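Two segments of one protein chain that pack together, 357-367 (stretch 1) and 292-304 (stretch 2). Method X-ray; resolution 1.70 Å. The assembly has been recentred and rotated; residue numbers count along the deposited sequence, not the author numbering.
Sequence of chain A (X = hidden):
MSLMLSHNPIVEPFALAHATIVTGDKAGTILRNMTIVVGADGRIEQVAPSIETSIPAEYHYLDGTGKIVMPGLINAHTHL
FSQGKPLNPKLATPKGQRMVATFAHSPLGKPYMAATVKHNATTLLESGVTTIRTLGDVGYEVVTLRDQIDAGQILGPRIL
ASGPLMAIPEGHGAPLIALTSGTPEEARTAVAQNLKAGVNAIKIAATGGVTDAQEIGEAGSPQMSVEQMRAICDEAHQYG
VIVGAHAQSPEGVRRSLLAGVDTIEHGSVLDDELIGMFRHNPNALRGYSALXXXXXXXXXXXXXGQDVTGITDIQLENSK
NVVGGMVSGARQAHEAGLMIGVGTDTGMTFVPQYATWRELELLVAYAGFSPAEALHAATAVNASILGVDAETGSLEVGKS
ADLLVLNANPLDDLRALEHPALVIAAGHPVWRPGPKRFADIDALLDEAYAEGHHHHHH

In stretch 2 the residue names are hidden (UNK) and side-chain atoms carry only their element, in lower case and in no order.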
# COMPACT_ATOMS: atom_id res chain seq x y z
N TRP A 357 0.23 2.70 9.54
CA TRP A 357 -0.42 1.99 10.64
C TRP A 357 -1.86 2.44 10.90
O TRP A 357 -2.71 1.64 11.29
CB TRP A 357 0.39 2.15 11.94
CG TRP A 357 0.28 3.52 12.53
CD1 TRP A 357 0.99 4.63 12.20
CD2 TRP A 357 -0.70 3.95 13.50
NE1 TRP A 357 0.52 5.72 12.88
CE2 TRP A 357 -0.51 5.33 13.69
CE3 TRP A 357 -1.71 3.29 14.21
CZ2 TRP A 357 -1.31 6.08 14.56
CZ3 TRP A 357 -2.50 4.03 15.08
CH2 TRP A 357 -2.29 5.41 15.25
N ARG A 358 -2.12 3.72 10.70
CA ARG A 358 -3.45 4.28 10.94
C ARG A 358 -4.52 3.59 10.10
O ARG A 358 -5.66 3.44 10.54
CB ARG A 358 -3.46 5.78 10.65
CG ARG A 358 -4.82 6.45 10.86
CD ARG A 358 -5.14 6.62 12.33
NE ARG A 358 -4.36 7.70 12.92
CZ ARG A 358 -4.48 8.12 14.18
NH1 ARG A 358 -5.35 7.54 14.99
NH2 ARG A 358 -3.74 9.13 14.61
N GLU A 359 -4.15 3.17 8.89
CA GLU A 359 -5.12 2.52 8.00
C GLU A 359 -5.67 1.23 8.61
O GLU A 359 -6.84 0.89 8.41
CB GLU A 359 -4.48 2.21 6.63
CG GLU A 359 -5.47 1.69 5.56
CD GLU A 359 -6.54 2.71 5.15
OE1 GLU A 359 -6.42 3.90 5.47
OE2 GLU A 359 -7.51 2.29 4.48
N LEU A 360 -4.83 0.51 9.35
CA LEU A 360 -5.30 -0.73 9.97
C LEU A 360 -6.31 -0.41 11.06
O LEU A 360 -7.31 -1.12 11.21
CB LEU A 360 -4.12 -1.52 10.56
CG LEU A 360 -3.21 -2.23 9.55
CD1 LEU A 360 -2.33 -1.22 8.84
CD2 LEU A 360 -2.37 -3.25 10.28
N GLU A 361 -6.06 0.65 11.82
CA GLU A 361 -7.00 1.02 12.88
C GLU A 361 -8.33 1.45 12.28
O GLU A 361 -9.39 1.18 12.85
CB GLU A 361 -6.43 2.16 13.74
CG GLU A 361 -5.44 1.66 14.79
CD GLU A 361 -5.45 2.49 16.06
OE1 GLU A 361 -4.89 2.02 17.07
OE2 GLU A 361 -6.00 3.62 16.05
N LEU A 362 -8.27 2.10 11.12
CA LEU A 362 -9.47 2.55 10.44
C LEU A 362 -10.28 1.39 9.86
O LEU A 362 -11.50 1.44 9.85
CB LEU A 362 -9.12 3.56 9.34
CG LEU A 362 -8.50 4.88 9.82
CD1 LEU A 362 -8.15 5.75 8.63
CD2 LEU A 362 -9.47 5.61 10.74
N LEU A 363 -9.60 0.36 9.36
CA LEU A 363 -10.31 -0.80 8.81
C LEU A 363 -11.06 -1.51 9.94
O LEU A 363 -12.14 -2.07 9.74
CB LEU A 363 -9.35 -1.76 8.12
CG LEU A 363 -8.77 -1.27 6.79
CD1 LEU A 363 -7.71 -2.23 6.30
CD2 LEU A 363 -9.89 -1.14 5.75
N VAL A 364 -10.49 -1.48 11.13
CA VAL A 364 -11.14 -2.11 12.27
C VAL A 364 -12.33 -1.26 12.73
O VAL A 364 -13.41 -1.78 12.98
CB VAL A 364 -10.16 -2.28 13.46
CG1 VAL A 364 -10.92 -2.79 14.69
CG2 VAL A 364 -9.05 -3.25 13.09
N ALA A 365 -12.12 0.05 12.82
CA ALA A 365 -13.18 0.94 13.29
C ALA A 365 -14.32 1.19 12.30
O ALA A 365 -15.46 1.41 12.71
CB ALA A 365 -12.57 2.27 13.73
N TYR A 366 -14.02 1.15 11.01
CA TYR A 366 -15.03 1.43 9.98
C TYR A 366 -15.46 0.28 9.08
O TYR A 366 -16.59 0.28 8.59
CB TYR A 366 -14.55 2.58 9.09
CG TYR A 366 -14.49 3.92 9.78
CD1 TYR A 366 -15.61 4.77 9.79
CD2 TYR A 366 -13.34 4.34 10.44
CE1 TYR A 366 -15.57 6.00 10.45
CE2 TYR A 366 -13.30 5.57 11.11
CZ TYR A 366 -14.41 6.39 11.10
OH TYR A 366 -14.38 7.60 11.76
N ALA A 367 -14.59 -0.70 8.84
CA ALA A 367 -14.93 -1.79 7.93
C ALA A 367 -15.19 -3.15 8.55
O ALA A 367 -15.23 -4.16 7.85
CB ALA A 367 -13.86 -1.91 6.85
N UNK A 292 -8.80 -1.34 -2.40
CA UNK A 292 -7.86 -0.64 -1.51
C UNK A 292 -8.64 0.59 -1.05
O UNK A 292 -8.53 1.66 -1.65
c UNK A 292 -5.52 0.29 -1.23
c UNK A 292 -5.47 -2.48 -2.23
c UNK A 292 -5.97 -1.33 -3.06
c UNK A 292 -6.57 -0.18 -2.25
N UNK A 293 -9.44 0.47 0.02
CA UNK A 293 -10.25 1.58 0.54
C UNK A 293 -9.56 2.92 0.76
O UNK A 293 -10.18 3.96 0.54
c UNK A 293 -10.89 -0.46 1.58
c UNK A 293 -9.56 -0.72 0.89
c UNK A 293 -10.82 1.01 1.85
N UNK A 294 -8.31 2.90 1.20
CA UNK A 294 -7.57 4.13 1.47
C UNK A 294 -8.40 5.08 2.34
O UNK A 294 -8.53 6.27 2.05
c UNK A 294 -7.16 4.86 0.17
o UNK A 294 -8.31 5.45 -0.44
c UNK A 294 -6.54 3.88 -0.82
N UNK A 295 -8.95 4.54 3.43
CA UNK A 295 -9.76 5.34 4.33
C UNK A 295 -9.00 6.53 4.89
O UNK A 295 -9.57 7.59 5.14
c UNK A 295 -11.18 3.31 5.05
c UNK A 295 -12.35 3.83 4.23
c UNK A 295 -10.29 4.48 5.48
c UNK A 295 -11.68 2.56 6.27
N UNK A 296 -7.69 6.36 5.08
CA UNK A 296 -6.84 7.44 5.58
C UNK A 296 -6.90 8.70 4.73
O UNK A 296 -6.67 9.81 5.22
c UNK A 296 -5.39 6.97 5.66
o UNK A 296 -5.20 6.02 6.67
N UNK A 297 -7.19 8.54 3.44
CA UNK A 297 -7.23 9.69 2.54
C UNK A 297 -8.56 10.44 2.54
O UNK A 297 -8.58 11.65 2.32
c UNK A 297 -6.88 9.26 1.12
N UNK A 298 -9.65 9.74 2.80
CA UNK A 298 -10.94 10.41 2.78
C UNK A 298 -11.45 10.97 4.09
O UNK A 298 -11.99 12.08 4.14
N UNK A 299 -11.27 10.21 5.17
CA UNK A 299 -11.76 10.62 6.48
C UNK A 299 -11.32 11.98 7.00
O UNK A 299 -12.11 12.68 7.63
c UNK A 299 -13.79 8.72 7.77
c UNK A 299 -12.36 8.32 7.41
c UNK A 299 -11.45 9.54 7.51
c UNK A 299 -11.87 7.21 8.32
N UNK A 300 -10.05 12.37 6.77
CA UNK A 300 -9.61 13.68 7.27
C UNK A 300 -10.49 14.83 6.78
O UNK A 300 -10.78 15.77 7.52
c UNK A 300 -8.92 11.62 6.20
c UNK A 300 -7.73 12.36 6.77
c UNK A 300 -8.19 13.79 6.74
N UNK A 301 -10.91 14.75 5.52
CA UNK A 301 -11.73 15.79 4.92
C UNK A 301 -13.11 15.92 5.55
O UNK A 301 -13.74 16.98 5.46
c UNK A 301 -9.96 16.94 2.67
c UNK A 301 -10.59 15.55 2.62
c UNK A 301 -10.87 15.14 1.19
c UNK A 301 -11.89 15.53 3.42
N UNK A 302 -13.60 14.85 6.17
CA UNK A 302 -14.92 14.88 6.80
C UNK A 302 -14.88 15.02 8.32
O UNK A 302 -15.87 15.41 8.93
o UNK A 302 -15.10 12.46 7.03
c UNK A 302 -15.74 13.61 6.45
c UNK A 302 -15.84 13.44 4.95
N UNK A 303 -13.73 14.70 8.92
CA UNK A 303 -13.60 14.79 10.38
C UNK A 303 -12.98 16.09 10.86
O UNK A 303 -13.22 16.51 11.99
c UNK A 303 -12.78 13.61 10.90
c UNK A 303 -12.31 11.18 11.11
c UNK A 303 -13.33 12.21 10.66
c UNK A 303 -14.65 12.02 11.40
N UNK A 304 -12.18 16.73 10.01
CA UNK A 304 -11.54 17.99 10.37
C UNK A 304 -12.39 19.16 9.88
O UNK A 304 -13.08 19.06 8.87
c UNK A 304 -10.14 18.06 9.74
c UNK A 304 -9.13 16.99 10.18
c UNK A 304 -7.89 17.07 9.30
c UNK A 304 -8.76 17.20 11.64
O HOH W 1 -6.69 0.64 2.45

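Position 292 carries four carbons, forked at the first, with one arm two carbons long. That beta-branched pattern is isoleucine; Ile292 sits in extended backbone and its side chain makes no contact with stretch 1. At 293, three carbons close a ring onto the backbone N, so this is proline. Pro293 turns toward the helix, and its CG lies 4.3 Å from Leu363 CD2, a light apolar contact.

Position 294 has one carbon carrying an oxygen and a second carbon: threonine. Its CA-to-CB bond points away from stretch 1, and OG1 of Thr294 donates to the O of Pro293 at 2.6 Å. Its backbone does reach across, through a water that accepts from Thr294 N at 3.0 Å and whose O lies 2.7 Å from Glu359 OE2.

At 295 there are four carbons, forked at the second, set among Glu359, Leu362, Leu363 and Tyr366. The fork makes this leucine. Leu295 is the knob of the contact: CD1 lies 4.1 Å from Leu363 CD2 and 4.0 Å from Tyr366 CB, while its CB meets Leu362 CD1, also at 4.0 Å. Its N also donates to Glu359 OE2 at 2.9 Å, so one residue supplies both packing and polar anchoring.

Position 296 has one carbon, then one oxygen, and that oxygen is 2.7 Å from Glu359 OE1. This is serine. Ser296 OG donates to Glu359 OE1 across that distance, and Ser296 N donates to the same OE1 at 2.8 Å.

A single carbon at 297, out of contact with stretch 1, means alanine. No side-chain atom exists at 298, which is therefore glycine; Gly298 takes no part in the contact.

Four carbons forked at the second return at 299, one of them over a face of the Tyr366 ring. Leu299 is the reading, with CD1 3.9 Å from the centroid of the Tyr366 ring and 26° off its normal, a CH-pi contact. The same CD1 packs 3.8 Å from Leu362 CD2.

At 300 three carbons again close onto N: proline. With no N-H to give, Pro300 cannot bond back to the preceding turn, and the helix is kinked here. Position 301 has four carbons forked at the second and is leucine, Leu301, far from stretch 1. Position 302, one carbon bearing an oxygen and a carbon, is threonine, also out of reach. At 303 four carbons fork at the second, one of them near Tyr366 OH: leucine, and Leu303 CD1 comes 4.2 Å from Tyr366 OH. At 304 four carbons, again forked at the second, give Leu304, which leaves helical phi/psi and makes no contact.

The contact joins two helices crossing at 75°, their axes 9.7 Å apart at closest approach. Glu359 receives two backbone N-H groups and one hydroxyl near the start of the second helix, at the point of closest backbone register, where the CA atoms of Glu359 and Ser296 are 5.7 Å apart. Alongside, Leu295 fills a hole on the first helix, and Leu299 extends the apolar packing to Tyr366.

Stretch 2, residues 292-304: IPTLSAGLPLTLL
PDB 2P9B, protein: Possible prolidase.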